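Long-range contacts in putative capsular polysaccharide biosynthesis protein (Streptococcus pneumoniae serotype 4, PDB 6EWJ), which probably acts as a pyridoxal-phosphate-dependent sugar aminotransferase in teichoic acid biosynthesis: residues A[55-59]-A[225-229]; A[81-85]-A[121-126]; A[238-242]-A[253-257]. All blocks are in the same frame, centred on the assembly; numbering follows the deposited sequence.

How the contacts relate
The three contacts sit in one aminotransferase fold. Contacts 1 and 2 each press a helix against the large mixed sheet, contact 1 at its outermost strand 58-61 and contact 2 at strand 82-86; their centres are about 27 Å apart. Contact 3 follows contact 1 in the chain, with centres about 20 Å and nearest atoms about 10 Å apart. It is a hairpin against the second subunit, about 37 Å from contact 2 centre to centre. In contact 1 the T58 side chain lies about 11 Å from that of A64, a pyridoxal-phosphate-binding residue; contact 3 comes nearer to the other subunit's site, where H238 packs on T65 of that subunit. No cofactor is bound here.

Contact 1. Residues A[55-59]-A[225-229]; sequences TPKTV and DEEMY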
loop_
_atom_site.group_PDB
_atom_site.type_symbol
_atom_site.label_atom_id
_atom_site.label_comp_id
_atom_site.label_asym_id
_atom_site.label_seq_id
_atom_site.Cartn_x
_atom_site.Cartn_y
_atom_site.Cartn_z
ATOM N N THR A 55 -22.485 -9.022 4.459
ATOM C CA THR A 55 -22.502 -7.742 3.757
ATOM C C THR A 55 -22.510 -8.030 2.290
ATOM O O THR A 55 -22.160 -9.136 1.895
ATOM C CB THR A 55 -21.261 -6.885 4.104
ATOM O OG1 THR A 55 -20.079 -7.686 3.978
ATOM C CG2 THR A 55 -21.379 -6.340 5.501
ATOM N N PRO A 56 -22.916 -7.060 1.468
ATOM C CA PRO A 56 -23.070 -7.375 0.032
ATOM C C PRO A 56 -21.783 -7.445 -0.728
ATOM O O PRO A 56 -21.652 -8.255 -1.645
ATOM C CB PRO A 56 -23.993 -6.253 -0.498
ATOM C CG PRO A 56 -23.871 -5.165 0.477
ATOM C CD PRO A 56 -23.613 -5.821 1.827
ATOM N N LYS A 57 -20.813 -6.610 -0.355
ATOM C CA LYS A 57 -19.557 -6.555 -1.099
ATOM C C LYS A 57 -18.424 -6.288 -0.135
ATOM O O LYS A 57 -18.626 -5.583 0.850
ATOM C CB LYS A 57 -19.562 -5.414 -2.104
ATOM C CG LYS A 57 -20.619 -5.425 -3.180
ATOM C CD LYS A 57 -20.479 -6.563 -4.175
ATOM C CE LYS A 57 -19.304 -6.393 -5.128
ATOM N NZ LYS A 57 -19.481 -7.301 -6.320
ATOM N N THR A 58 -17.251 -6.856 -0.438
ATOM C CA THR A 58 -16.034 -6.579 0.344
ATOM C C THR A 58 -14.903 -6.170 -0.619
ATOM O O THR A 58 -14.830 -6.687 -1.755
ATOM C CB THR A 58 -15.653 -7.795 1.152
ATOM O OG1 THR A 58 -16.758 -8.122 2.015
ATOM C CG2 THR A 58 -14.415 -7.569 1.980
ATOM N N VAL A 59 -14.082 -5.233 -0.169
ATOM C CA VAL A 59 -12.918 -4.731 -0.937
ATOM C C VAL A 59 -11.684 -5.134 -0.160
ATOM O O VAL A 59 -11.471 -4.675 0.966
ATOM C CB VAL A 59 -12.950 -3.218 -1.096
ATOM C CG1 VAL A 59 -11.722 -2.742 -1.897
ATOM C CG2 VAL A 59 -14.230 -2.785 -1.750
ATOM N N ASP A 225 -24.420 -1.025 -4.264
ATOM C CA ASP A 225 -23.232 -1.804 -3.830
ATOM C C ASP A 225 -22.153 -1.951 -4.916
ATOM O O ASP A 225 -20.958 -1.912 -4.611
ATOM C CB ASP A 225 -23.637 -3.189 -3.333
ATOM C CG ASP A 225 -24.557 -3.129 -2.131
ATOM O OD1 ASP A 225 -24.265 -2.333 -1.202
ATOM O OD2 ASP A 225 -25.557 -3.871 -2.118
ATOM N N GLU A 226 -22.566 -2.105 -6.174
ATOM C CA GLU A 226 -21.589 -2.200 -7.286
ATOM C C GLU A 226 -20.878 -0.879 -7.509
ATOM O O GLU A 226 -19.655 -0.868 -7.759
ATOM C CB GLU A 226 -22.242 -2.680 -8.589
ATOM C CG GLU A 226 -22.624 -4.148 -8.616
ATOM C CD GLU A 226 -21.451 -5.103 -8.432
ATOM O OE1 GLU A 226 -20.313 -4.819 -8.844
ATOM O OE2 GLU A 226 -21.665 -6.183 -7.851
ATOM N N GLU A 227 -21.630 0.228 -7.438
ATOM C CA GLU A 227 -21.053 1.585 -7.598
ATOM C C GLU A 227 -20.046 1.854 -6.464
ATOM O O GLU A 227 -18.952 2.378 -6.700
ATOM C CB GLU A 227 -22.167 2.647 -7.625
ATOM C CG GLU A 227 -21.731 4.113 -7.695
ATOM C CD GLU A 227 -22.904 5.087 -7.577
ATOM O OE1 GLU A 227 -24.080 4.685 -7.778
ATOM O OE2 GLU A 227 -22.674 6.286 -7.279
ATOM N N MET A 228 -20.425 1.495 -5.237
ATOM C CA MET A 228 -19.569 1.731 -4.061
ATOM C C MET A 228 -18.305 0.888 -4.164
ATOM O O MET A 228 -17.212 1.348 -3.888
ATOM C CB MET A 228 -20.320 1.386 -2.768
ATOM C CG MET A 228 -19.526 1.575 -1.498
ATOM S SD MET A 228 -19.055 3.298 -1.130
ATOM C CE MET A 228 -20.569 3.950 -0.457
ATOM N N TYR A 229 -18.485 -0.362 -4.572
ATOM C CA TYR A 229 -17.370 -1.286 -4.775
ATOM C C TYR A 229 -16.437 -0.703 -5.800
ATOM O O TYR A 229 -15.243 -0.647 -5.570
ATOM C CB TYR A 229 -17.856 -2.654 -5.264
ATOM C CG TYR A 229 -16.756 -3.674 -5.539
ATOM C CD1 TYR A 229 -16.157 -4.394 -4.501
ATOM C CD2 TYR A 229 -16.313 -3.912 -6.826
ATOM C CE1 TYR A 229 -15.177 -5.331 -4.741
ATOM C CE2 TYR A 229 -15.308 -4.849 -7.080
ATOM C CZ TYR A 229 -14.760 -5.556 -6.039
ATOM O OH TYR A 229 -13.753 -6.465 -6.260
#
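K57 reaches from segment 55-59 across the first turn of helix 225-236. Its CB points to the helix, and CG packs 3.8 Å from CB of D225. Bends at chi2 and chi3 (-67° and -72°) then fold the chain, bringing CD beside the carboxylate of E226 and CE over one face of the Y229 ring. CE lies 4.0 Å from the ring centroid in a CH-pi contact, offset toward the rim. At the tip, NZ stands over the same ring in a cation-pi contact, 10° off the normal, and forms a salt bridge to OE2 of E226 at 2.9 Å, on the syn side but somewhat out of the carboxylate plane. CB of P56 lies 3.3 Å from OD2 of D225, whose OD1 is hydrogen-bonded to NE1 of W217. Farther along the strand, CG2 of V59 touches CD1 of Y229 at 3.7 Å, while the T58 carbonyl O meets the ring edge in plane. The Y229 hydroxyl is hydrogen-bonded to OE1 of E46, fixing the far end of the ring. With the E226 carboxylate and the ring face both favouring a cation, the ammonium of K57 is probably kept charged.

Contact 2. Residues A[81-85]-A[121-126]; sequences DEVIV and LEQAIT
I84 meets L121 through two methyl groups, CG2 of I84 lying 3.5 Å from CD1 of L121, a tight approach for carbons. The same CD1 of L121 also comes near CD1 of I84, so the leucine branch touches both arms of the isoleucine. Because CG1 of I84 is anti to the carbonyl carbon (chi1 -74°) and the chain runs on extended, CD1 is carried out to A124 and I125. There it packs 4.0 Å from CB of A124 and 3.9 Å from CG1 of I125, the two isoleucine side chains crossing at about a right angle. I84 thus bears on three apolar side chains, L121, A124 and I125: a leucine branch, an alanine methyl and the inner part of an isoleucine.

Two residues back along the strand, on the same side, the contact turns polar. The extended side chain of E82 brings OE1 to the hydroxyl of T126, which donates a short hydrogen bond, OG1 to OE1 2.6 Å, arriving from well above the carboxylate plane, 52° out of it. A water donates to the same OE1 at 2.7 Å and to the A124 carbonyl O at 2.9 Å. One carboxylate oxygen therefore takes two bonds and, through the water, ties the strand to the backbone at A124. The T126 hydroxyl in turn accepts a hydrogen bond from the backbone N of K128, so it both gives and receives.

In the fold, strand 82-86 runs between strands 129-132 and 103-107, all parallel. I84 lies against T129, V105 and V107 as well as helix 118-124, whereas V83 and V85 pack on helix 92-99.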
loop_
_atom_site.group_PDB
_atom_site.type_symbol
_atom_site.label_atom_id
_atom_site.label_comp_id
_atom_site.label_asym_id
_atom_site.label_seq_id
_atom_site.Cartn_x
_atom_site.Cartn_y
_atom_site.Cartn_z
ATOM N N ASP A 81 -13.494 19.046 8.450
ATOM C CA ASP A 81 -14.331 18.008 9.069
ATOM C C ASP A 81 -13.688 17.438 10.336
ATOM O O ASP A 81 -12.467 17.404 10.458
ATOM C CB ASP A 81 -14.572 16.836 8.119
ATOM C CG ASP A 81 -15.265 17.242 6.828
ATOM O OD1 ASP A 81 -16.180 18.066 6.874
ATOM O OD2 ASP A 81 -14.887 16.706 5.781
ATOM N N GLU A 82 -14.528 16.998 11.274
ATOM C CA GLU A 82 -14.103 16.325 12.505
ATOM C C GLU A 82 -14.459 14.835 12.471
ATOM O O GLU A 82 -15.488 14.416 11.883
ATOM C CB GLU A 82 -14.730 16.989 13.721
ATOM C CG GLU A 82 -14.168 18.389 13.960
ATOM C CD GLU A 82 -14.855 19.155 15.058
ATOM O OE1 GLU A 82 -15.879 18.668 15.622
ATOM O OE2 GLU A 82 -14.355 20.260 15.374
ATOM N N VAL A 83 -13.545 14.025 12.990
ATOM C CA VAL A 83 -13.762 12.582 13.106
ATOM C C VAL A 83 -13.498 12.180 14.517
ATOM O O VAL A 83 -12.420 12.428 15.041
ATOM C CB VAL A 83 -12.845 11.734 12.195
ATOM C CG1 VAL A 83 -13.150 10.245 12.358
ATOM C CG2 VAL A 83 -12.995 12.169 10.771
ATOM N N ILE A 84 -14.476 11.538 15.128
ATOM C CA ILE A 84 -14.357 11.149 16.508
ATOM C C ILE A 84 -13.739 9.756 16.633
ATOM O O ILE A 84 -14.164 8.808 15.963
ATOM C CB ILE A 84 -15.728 11.210 17.221
ATOM C CG1 ILE A 84 -16.092 12.670 17.470
ATOM C CG2 ILE A 84 -15.690 10.433 18.509
ATOM C CD1 ILE A 84 -17.488 12.939 17.967
ATOM N N VAL A 85 -12.782 9.635 17.535
ATOM C CA VAL A 85 -12.138 8.381 17.849
ATOM C C VAL A 85 -11.986 8.250 19.370
ATOM O O VAL A 85 -11.877 9.254 20.059
ATOM C CB VAL A 85 -10.735 8.251 17.256
ATOM C CG1 VAL A 85 -10.823 8.254 15.757
ATOM C CG2 VAL A 85 -9.783 9.377 17.706
ATOM N N LEU A 121 -19.242 11.281 24.245
ATOM C CA LEU A 121 -19.345 11.227 22.763
ATOM C C LEU A 121 -20.387 12.192 22.214
ATOM O O LEU A 121 -20.096 12.994 21.319
ATOM C CB LEU A 121 -19.691 9.823 22.312
ATOM C CG LEU A 121 -19.977 9.586 20.814
ATOM C CD1 LEU A 121 -18.802 10.037 20.018
ATOM C CD2 LEU A 121 -20.260 8.159 20.497
ATOM N N GLU A 122 -21.597 12.153 22.801
ATOM C CA GLU A 122 -22.639 13.144 22.478
ATOM C C GLU A 122 -22.124 14.586 22.590
ATOM O O GLU A 122 -22.333 15.404 21.682
ATOM C CB GLU A 122 -23.881 12.995 23.393
ATOM C CG GLU A 122 -24.792 11.867 22.995
ATOM C CD GLU A 122 -25.980 11.711 23.915
ATOM O OE1 GLU A 122 -26.285 12.630 24.693
ATOM O OE2 GLU A 122 -26.644 10.665 23.856
ATOM N N GLN A 123 -21.459 14.886 23.705
ATOM C CA GLN A 123 -20.907 16.232 23.939
ATOM C C GLN A 123 -19.860 16.664 22.909
ATOM O O GLN A 123 -19.802 17.820 22.564
ATOM C CB GLN A 123 -20.254 16.323 25.304
ATOM C CG GLN A 123 -21.199 16.221 26.474
ATOM C CD GLN A 123 -20.456 16.230 27.798
ATOM O OE1 GLN A 123 -19.351 16.798 27.910
ATOM N NE2 GLN A 123 -21.060 15.620 28.824
ATOM N N ALA A 124 -19.050 15.718 22.443
ATOM C CA ALA A 124 -17.993 15.999 21.468
ATOM C C ALA A 124 -18.502 16.249 20.044
ATOM O O ALA A 124 -17.752 16.787 19.210
ATOM C CB ALA A 124 -16.985 14.864 21.447
ATOM N N ILE A 125 -19.753 15.911 19.771
ATOM C CA ILE A 125 -20.350 16.131 18.440
ATOM C C ILE A 125 -20.590 17.621 18.147
ATOM O O ILE A 125 -21.128 18.351 18.963
ATOM C CB ILE A 125 -21.650 15.279 18.249
ATOM C CG1 ILE A 125 -21.263 13.821 18.049
ATOM C CG2 ILE A 125 -22.493 15.756 17.074
ATOM C CD1 ILE A 125 -22.401 12.827 18.144
ATOM N N THR A 126 -20.191 18.043 16.937
ATOM C CA THR A 126 -20.406 19.412 16.452
ATOM C C THR A 126 -20.955 19.380 15.022
ATOM O O THR A 126 -21.188 18.307 14.448
ATOM C CB THR A 126 -19.095 20.246 16.447
ATOM O OG1 THR A 126 -18.237 19.806 15.381
ATOM C CG2 THR A 126 -18.359 20.151 17.792
HETATM O O HOH W 1 -16.563 16.206 16.628
#

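Contact 3. Residues A[238-242]-A[253-257]; sequences HGQTK and WEYDI
A short two-stranded antiparallel hairpin, 240-241 with 256-257, joins these segments, its connection carrying helix 244-248. T241 and D256 form the hydrogen-bonded pair: T241 N to D256 O and D256 N to T241 O are each 3.0 Å, with the N-H pointing almost straight at the acceptor. Next to them Q240 and I257 are a non-hydrogen-bonded pair, their CA atoms 4.5 Å apart. CB of Q240 packs against CD1 of I257, which with CG2 also approaches the H238 carbonyl O.

The Q240 amide stacks on one face of Y255, the planes only 9° apart, with OE1 over the ring centre and CD 3.5 Å from CG of Y255. An extended chain from a CG anti to the backbone N (chi1 -174°) brings the amide over the tyrosine. Past the hairpin end, K242 runs its aliphatic part along the E254 carbonyl, CD to O 3.5 Å, and makes a weak hydrogen bond, NZ to W253 O.

Much of the hairpin meets the second subunit. E254 forms a salt bridge with K352 of that subunit and D256 is hydrogen-bonded to its T358; its Y90 packs on Y255 and stands edge-to-face with H238. H238 also packs on T65 of the second subunit, a pyridoxal-phosphate-binding residue, so the hairpin base borders the partner's cofactor site. Within its own chain the hairpin follows helix 225-236 and precedes helix 268-299.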
loop_
_atom_site.group_PDB
_atom_site.type_symbol
_atom_site.label_atom_id
_atom_site.label_comp_id
_atom_site.label_asym_id
_atom_site.label_seq_id
_atom_site.Cartn_x
_atom_site.Cartn_y
_atom_site.Cartn_z
ATOM N N HIS A 238 -4.767 3.538 -8.423
ATOM C CA HIS A 238 -4.299 4.687 -9.179
ATOM C C HIS A 238 -5.383 5.565 -9.785
ATOM O O HIS A 238 -5.100 6.447 -10.613
ATOM C CB HIS A 238 -3.312 4.250 -10.287
ATOM C CG HIS A 238 -2.061 3.599 -9.775
ATOM N ND1 HIS A 238 -1.165 4.263 -8.970
ATOM C CD2 HIS A 238 -1.505 2.389 -10.033
ATOM C CE1 HIS A 238 -0.128 3.478 -8.726
ATOM N NE2 HIS A 238 -0.320 2.330 -9.353
ATOM N N GLY A 239 -6.630 5.355 -9.438
ATOM C CA GLY A 239 -7.716 6.079 -10.090
ATOM C C GLY A 239 -8.034 5.595 -11.491
ATOM O O GLY A 239 -8.726 6.292 -12.233
ATOM N N GLN A 240 -7.568 4.394 -11.834
ATOM C CA GLN A 240 -7.658 3.874 -13.187
ATOM C C GLN A 240 -9.057 3.306 -13.427
ATOM O O GLN A 240 -9.611 2.624 -12.554
ATOM C CB GLN A 240 -6.577 2.813 -13.456
ATOM C CG GLN A 240 -6.560 2.351 -14.918
ATOM C CD GLN A 240 -5.358 1.504 -15.347
ATOM O OE1 GLN A 240 -4.216 1.948 -15.263
ATOM N NE2 GLN A 240 -5.616 0.293 -15.805
ATOM N N THR A 241 -9.644 3.646 -14.562
ATOM C CA THR A 241 -10.950 3.074 -15.015
ATOM C C THR A 241 -10.867 2.698 -16.483
ATOM O O THR A 241 -10.045 3.268 -17.217
ATOM C CB THR A 241 -12.123 4.096 -14.887
ATOM O OG1 THR A 241 -11.899 5.203 -15.777
ATOM C CG2 THR A 241 -12.238 4.641 -13.470
ATOM N N LYS A 242 -11.718 1.749 -16.892
ATOM C CA LYS A 242 -11.917 1.406 -18.290
ATOM C C LYS A 242 -13.409 1.408 -18.588
ATOM O O LYS A 242 -14.211 0.932 -17.773
ATOM C CB LYS A 242 -11.340 0.033 -18.616
ATOM C CG LYS A 242 -9.839 -0.135 -18.366
ATOM C CD LYS A 242 -9.256 -1.197 -19.295
ATOM C CE LYS A 242 -7.940 -1.751 -18.715
ATOM N NZ LYS A 242 -6.760 -1.024 -19.167
ATOM N N TRP A 253 -6.381 -2.095 -24.006
ATOM C CA TRP A 253 -5.314 -1.265 -23.401
ATOM C C TRP A 253 -5.848 0.045 -22.803
ATOM O O TRP A 253 -5.331 0.510 -21.835
ATOM C CB TRP A 253 -4.184 -0.992 -24.447
ATOM C CG TRP A 253 -4.624 -0.152 -25.572
ATOM C CD1 TRP A 253 -5.175 -0.581 -26.739
ATOM C CD2 TRP A 253 -4.574 1.278 -25.650
ATOM N NE1 TRP A 253 -5.502 0.478 -27.521
ATOM C CE2 TRP A 253 -5.121 1.638 -26.899
ATOM C CE3 TRP A 253 -4.138 2.296 -24.774
ATOM C CZ2 TRP A 253 -5.255 2.976 -27.318
ATOM C CZ3 TRP A 253 -4.259 3.628 -25.187
ATOM C CH2 TRP A 253 -4.821 3.948 -26.471
ATOM N N GLU A 254 -6.857 0.652 -23.420
ATOM C CA GLU A 254 -7.188 2.035 -23.113
ATOM C C GLU A 254 -7.875 2.231 -21.755
ATOM O O GLU A 254 -8.804 1.522 -21.419
ATOM C CB GLU A 254 -7.968 2.682 -24.254
ATOM C CG GLU A 254 -7.847 4.169 -24.178
ATOM C CD GLU A 254 -8.492 4.903 -25.296
ATOM O OE1 GLU A 254 -8.968 4.247 -26.250
ATOM O OE2 GLU A 254 -8.519 6.149 -25.183
ATOM N N TYR A 255 -7.359 3.170 -20.982
ATOM C CA TYR A 255 -7.902 3.495 -19.664
ATOM C C TYR A 255 -7.819 4.981 -19.501
ATOM O O TYR A 255 -7.167 5.663 -20.305
ATOM C CB TYR A 255 -7.116 2.823 -18.537
ATOM C CG TYR A 255 -5.652 3.194 -18.436
ATOM C CD1 TYR A 255 -5.245 4.352 -17.751
ATOM C CD2 TYR A 255 -4.644 2.356 -18.944
ATOM C CE1 TYR A 255 -3.906 4.671 -17.644
ATOM C CE2 TYR A 255 -3.292 2.663 -18.795
ATOM C CZ TYR A 255 -2.933 3.813 -18.159
ATOM O OH TYR A 255 -1.591 4.170 -18.031
ATOM N N ASP A 256 -8.485 5.455 -18.452
ATOM C CA ASP A 256 -8.418 6.810 -18.017
ATOM C C ASP A 256 -7.965 6.781 -16.540
ATOM O O ASP A 256 -8.045 5.762 -15.887
ATOM C CB ASP A 256 -9.809 7.438 -18.184
ATOM C CG ASP A 256 -9.814 8.954 -17.983
ATOM O OD1 ASP A 256 -8.734 9.598 -17.913
ATOM O OD2 ASP A 256 -10.917 9.512 -17.911
ATOM N N ILE A 257 -7.507 7.909 -16.049
ATOM C CA ILE A 257 -7.194 8.091 -14.638
ATOM C C ILE A 257 -8.156 9.193 -14.200
ATOM O O ILE A 257 -8.080 10.288 -14.712
ATOM C CB ILE A 257 -5.721 8.514 -14.461
ATOM C CG1 ILE A 257 -4.801 7.414 -15.019
ATOM C CG2 ILE A 257 -5.393 8.878 -13.023
ATOM C CD1 ILE A 257 -4.890 6.064 -14.321
#